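Local coordinates for hypothetical bacterial 6-phosphogluconolactonase (Bacteroides fragilis, PDB 3SCY), which is a putative 6-phosphogluconolactonase, a seven-bladed beta-propeller that probably hydrolyses the lactone ring of 6-phosphogluconolactone, at residues A[308-316]-A[353-361]. Numbering follows the deposited sequence.
Sequences PRNFIITPN and KPVCLKFVD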
loop_
_atom_site.group_PDB
_atom_site.type_symbol
_atom_site.label_atom_id
_atom_site.label_comp_id
_atom_site.label_asym_id
_atom_site.label_seq_id
_atom_site.Cartn_x
_atom_site.Cartn_y
_atom_site.Cartn_z
ATOM N N PRO A 308 11.265 6.041 -5.228
ATOM C CA PRO A 308 10.137 6.274 -4.294
ATOM C C PRO A 308 9.018 5.249 -4.499
ATOM O O PRO A 308 7.964 5.547 -5.043
ATOM C CB PRO A 308 9.665 7.684 -4.670
ATOM C CG PRO A 308 9.984 7.808 -6.137
ATOM C CD PRO A 308 11.279 7.038 -6.325
ATOM N N ARG A 309 9.241 4.013 -4.054
ATOM C CA ARG A 309 8.252 2.938 -4.221
ATOM C C ARG A 309 6.988 3.124 -3.320
ATOM O O ARG A 309 5.916 2.577 -3.604
ATOM C CB ARG A 309 8.956 1.615 -3.874
ATOM C CG ARG A 309 8.076 0.371 -3.749
ATOM C CD ARG A 309 8.953 -0.888 -3.668
ATOM N NE ARG A 309 8.143 -2.061 -3.314
ATOM C CZ ARG A 309 7.936 -3.112 -4.103
ATOM N NH1 ARG A 309 8.509 -3.176 -5.305
ATOM N NH2 ARG A 309 7.152 -4.110 -3.700
ATOM N N ASN A 310 7.140 3.893 -2.234
ATOM C CA ASN A 310 6.083 4.089 -1.259
ATOM C C ASN A 310 6.203 5.449 -0.619
ATOM O O ASN A 310 7.307 5.956 -0.451
ATOM C CB ASN A 310 6.219 2.992 -0.177
ATOM C CG ASN A 310 5.173 3.082 0.912
ATOM O OD1 ASN A 310 5.334 3.796 1.906
ATOM N ND2 ASN A 310 4.041 2.446 0.693
ATOM N N PHE A 311 5.057 6.054 -0.269
ATOM C CA PHE A 311 5.077 7.288 0.474
ATOM C C PHE A 311 3.805 7.319 1.323
ATOM O O PHE A 311 2.983 6.403 1.248
ATOM C CB PHE A 311 5.237 8.533 -0.445
ATOM C CG PHE A 311 4.113 8.820 -1.397
ATOM C CD1 PHE A 311 4.062 8.205 -2.648
ATOM C CD2 PHE A 311 3.126 9.746 -1.071
ATOM C CE1 PHE A 311 3.009 8.478 -3.530
ATOM C CE2 PHE A 311 2.068 10.003 -1.949
ATOM C CZ PHE A 311 2.023 9.368 -3.173
ATOM N N ILE A 312 3.660 8.356 2.160
ATOM C CA ILE A 312 2.492 8.484 3.025
ATOM C C ILE A 312 2.278 9.960 3.323
ATOM O O ILE A 312 3.241 10.742 3.311
ATOM C CB ILE A 312 2.688 7.650 4.320
ATOM C CG1 ILE A 312 1.365 7.491 5.105
ATOM C CG2 ILE A 312 3.838 8.210 5.202
ATOM C CD1 ILE A 312 1.435 6.369 6.164
ATOM N N ILE A 313 1.017 10.345 3.605
ATOM C CA ILE A 313 0.662 11.705 4.029
ATOM C C ILE A 313 0.225 11.609 5.501
ATOM O O ILE A 313 -0.530 10.706 5.873
ATOM C CB ILE A 313 -0.428 12.312 3.116
ATOM C CG1 ILE A 313 0.062 12.342 1.656
ATOM C CG2 ILE A 313 -0.826 13.721 3.599
ATOM C CD1 ILE A 313 -0.972 12.775 0.646
ATOM N N THR A 314 0.663 12.564 6.326
ATOM C CA THR A 314 0.240 12.568 7.730
ATOM C C THR A 314 -1.273 12.822 7.823
ATOM O O THR A 314 -1.836 13.522 6.968
ATOM C CB THR A 314 1.036 13.600 8.515
ATOM O OG1 THR A 314 0.845 14.915 7.942
ATOM C CG2 THR A 314 2.530 13.235 8.621
ATOM N N PRO A 315 -1.939 12.324 8.904
ATOM C CA PRO A 315 -3.398 12.522 9.028
ATOM C C PRO A 315 -3.839 13.993 9.004
ATOM O O PRO A 315 -4.934 14.276 8.517
ATOM C CB PRO A 315 -3.730 11.879 10.382
ATOM C CG PRO A 315 -2.689 10.806 10.529
ATOM C CD PRO A 315 -1.426 11.431 9.964
ATOM N N ASN A 316 -2.996 14.931 9.471
ATOM C CA ASN A 316 -3.340 16.357 9.471
ATOM C C ASN A 316 -3.087 16.997 8.087
ATOM O O ASN A 316 -3.336 18.186 7.911
ATOM C CB ASN A 316 -2.597 17.114 10.572
ATOM C CG ASN A 316 -1.115 17.291 10.378
ATOM O OD1 ASN A 316 -0.512 16.760 9.436
ATOM N ND2 ASN A 316 -0.473 17.952 11.324
ATOM N N LYS A 353 17.165 0.702 2.443
ATOM C CA LYS A 353 16.137 0.174 1.528
ATOM C C LYS A 353 14.705 0.294 2.089
ATOM O O LYS A 353 13.982 -0.712 2.111
ATOM C CB LYS A 353 16.451 -1.285 1.142
ATOM C CG LYS A 353 17.825 -1.424 0.499
ATOM C CD LYS A 353 18.044 -2.778 -0.137
ATOM C CE LYS A 353 19.409 -2.846 -0.805
ATOM N NZ LYS A 353 20.521 -2.652 0.154
ATOM N N PRO A 354 14.265 1.512 2.514
ATOM C CA PRO A 354 12.891 1.658 3.007
ATOM C C PRO A 354 11.907 1.559 1.866
ATOM O O PRO A 354 12.130 2.189 0.808
ATOM C CB PRO A 354 12.872 3.049 3.639
ATOM C CG PRO A 354 13.903 3.838 2.823
ATOM C CD PRO A 354 14.987 2.811 2.509
ATOM N N VAL A 355 10.836 0.761 2.058
ATOM C CA VAL A 355 9.844 0.559 0.990
ATOM C C VAL A 355 8.395 0.562 1.499
ATOM O O VAL A 355 7.496 0.320 0.700
ATOM C CB VAL A 355 10.138 -0.745 0.167
ATOM C CG1 VAL A 355 11.434 -0.630 -0.647
ATOM C CG2 VAL A 355 10.192 -1.990 1.057
ATOM N N CYS A 356 8.140 0.808 2.799
ATOM C CA CYS A 356 6.757 0.845 3.265
ATOM C C CYS A 356 6.681 1.699 4.483
ATOM O O CYS A 356 7.421 1.448 5.418
ATOM C CB CYS A 356 6.213 -0.547 3.539
ATOM S SG CYS A 356 4.462 -0.539 4.003
ATOM N N LEU A 357 5.803 2.707 4.477
ATOM C CA LEU A 357 5.590 3.601 5.593
ATOM C C LEU A 357 4.163 3.495 6.052
ATOM O O LEU A 357 3.242 3.558 5.225
ATOM C CB LEU A 357 5.874 5.060 5.194
ATOM C CG LEU A 357 7.222 5.331 4.509
ATOM C CD1 LEU A 357 7.343 6.810 4.129
ATOM C CD2 LEU A 357 8.382 4.928 5.400
ATOM N N LYS A 358 3.967 3.331 7.362
ATOM C CA LYS A 358 2.632 3.317 7.945
ATOM C C LYS A 358 2.615 4.064 9.245
ATOM O O LYS A 358 3.644 4.127 9.917
ATOM C CB LYS A 358 2.139 1.871 8.205
ATOM C CG LYS A 358 1.912 1.035 6.941
ATOM C CD LYS A 358 0.704 1.475 6.126
ATOM C CE LYS A 358 0.646 0.682 4.851
ATOM N NZ LYS A 358 -0.633 0.927 4.120
ATOM N N PHE A 359 1.463 4.656 9.606
ATOM C CA PHE A 359 1.335 5.333 10.901
ATOM C C PHE A 359 0.329 4.632 11.776
ATOM O O PHE A 359 -0.639 4.060 11.281
ATOM C CB PHE A 359 0.873 6.798 10.760
ATOM C CG PHE A 359 1.860 7.739 10.111
ATOM C CD1 PHE A 359 3.138 7.911 10.640
ATOM C CD2 PHE A 359 1.486 8.523 9.014
ATOM C CE1 PHE A 359 4.046 8.780 10.045
ATOM C CE2 PHE A 359 2.387 9.412 8.432
ATOM C CZ PHE A 359 3.657 9.554 8.959
ATOM N N VAL A 360 0.554 4.712 13.088
ATOM C CA VAL A 360 -0.323 4.304 14.187
ATOM C C VAL A 360 -0.452 5.597 15.029
ATOM O O VAL A 360 0.577 6.197 15.391
ATOM C CB VAL A 360 0.217 3.098 14.976
ATOM C CG1 VAL A 360 -0.744 2.689 16.101
ATOM C CG2 VAL A 360 0.507 1.925 14.058
ATOM N N ASP A 361 -1.693 6.103 15.187
ATOM C CA ASP A 361 -1.991 7.378 15.872
ATOM C C ASP A 361 -1.576 7.357 17.347
ATOM O O ASP A 361 -1.872 6.355 18.036
ATOM C CB ASP A 361 -3.493 7.715 15.762
ATOM O OXT ASP A 361 -0.981 8.357 17.811
HETATM O O HOH W 1 6.732 -1.814 -0.781
HETATM O O HOH W 2 10.662 2.995 -1.544
HETATM O O HOH W 3 2.121 4.225 2.770
#
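Asn310 reaches across to Val355, Cys356 and Leu357, and so joins strands of two neighbouring propeller blades; no backbone-to-backbone hydrogen bond links the two segments. Strands 310-313 and 354-360 run in nearly the same direction, 20° apart, each an edge strand of its own four-stranded antiparallel sheet. In the sheet that strand 354-360 completes, the other three strands come from the start of the chain, 13-20 among them, the familiar ring closure of beta-propellers. Asn310 CB lies 3.1 Å from Val355 O. With CG anti to the backbone N (chi1 180°), the amide is carried over the neighbouring strand, CG coming near Cys356 CA. Asn310 OD1 then accepts the backbone Leu357 N at 2.8 Å; the bond is bent (141° at the hydrogen), and the donor stands above the carbonyl plane. ND2 gives a weak bond to water 3, which also lies within hydrogen-bonding distance of Phe311 O and Leu357 O. Two further waters span the gap, one between Arg309 NE and Val355 O, the other between Pro354 O and, weakly, Arg309 N. Beyond this polar end the contact is apolar. Ile312 CG2 packs against Leu357 CB at 3.8 Å, while Ile312 CD1 comes within 3.6 Å of Phe359 CD2. Thr314 CG2 meets Phe359 CE2 at 3.8 Å, and Ile313 O lies at the edge of the same ring, near its plane. Val355 and Cys356, both opposite Gly19 of strand 13-20, form a classic beta bulge at the polar end. Here an amide and bridging waters serve main-chain polar atoms across the gap, whereas aliphatic and aromatic groups fill the other end: these edge strands of adjacent blades are joined by side chains and solvent instead of a continuous sheet.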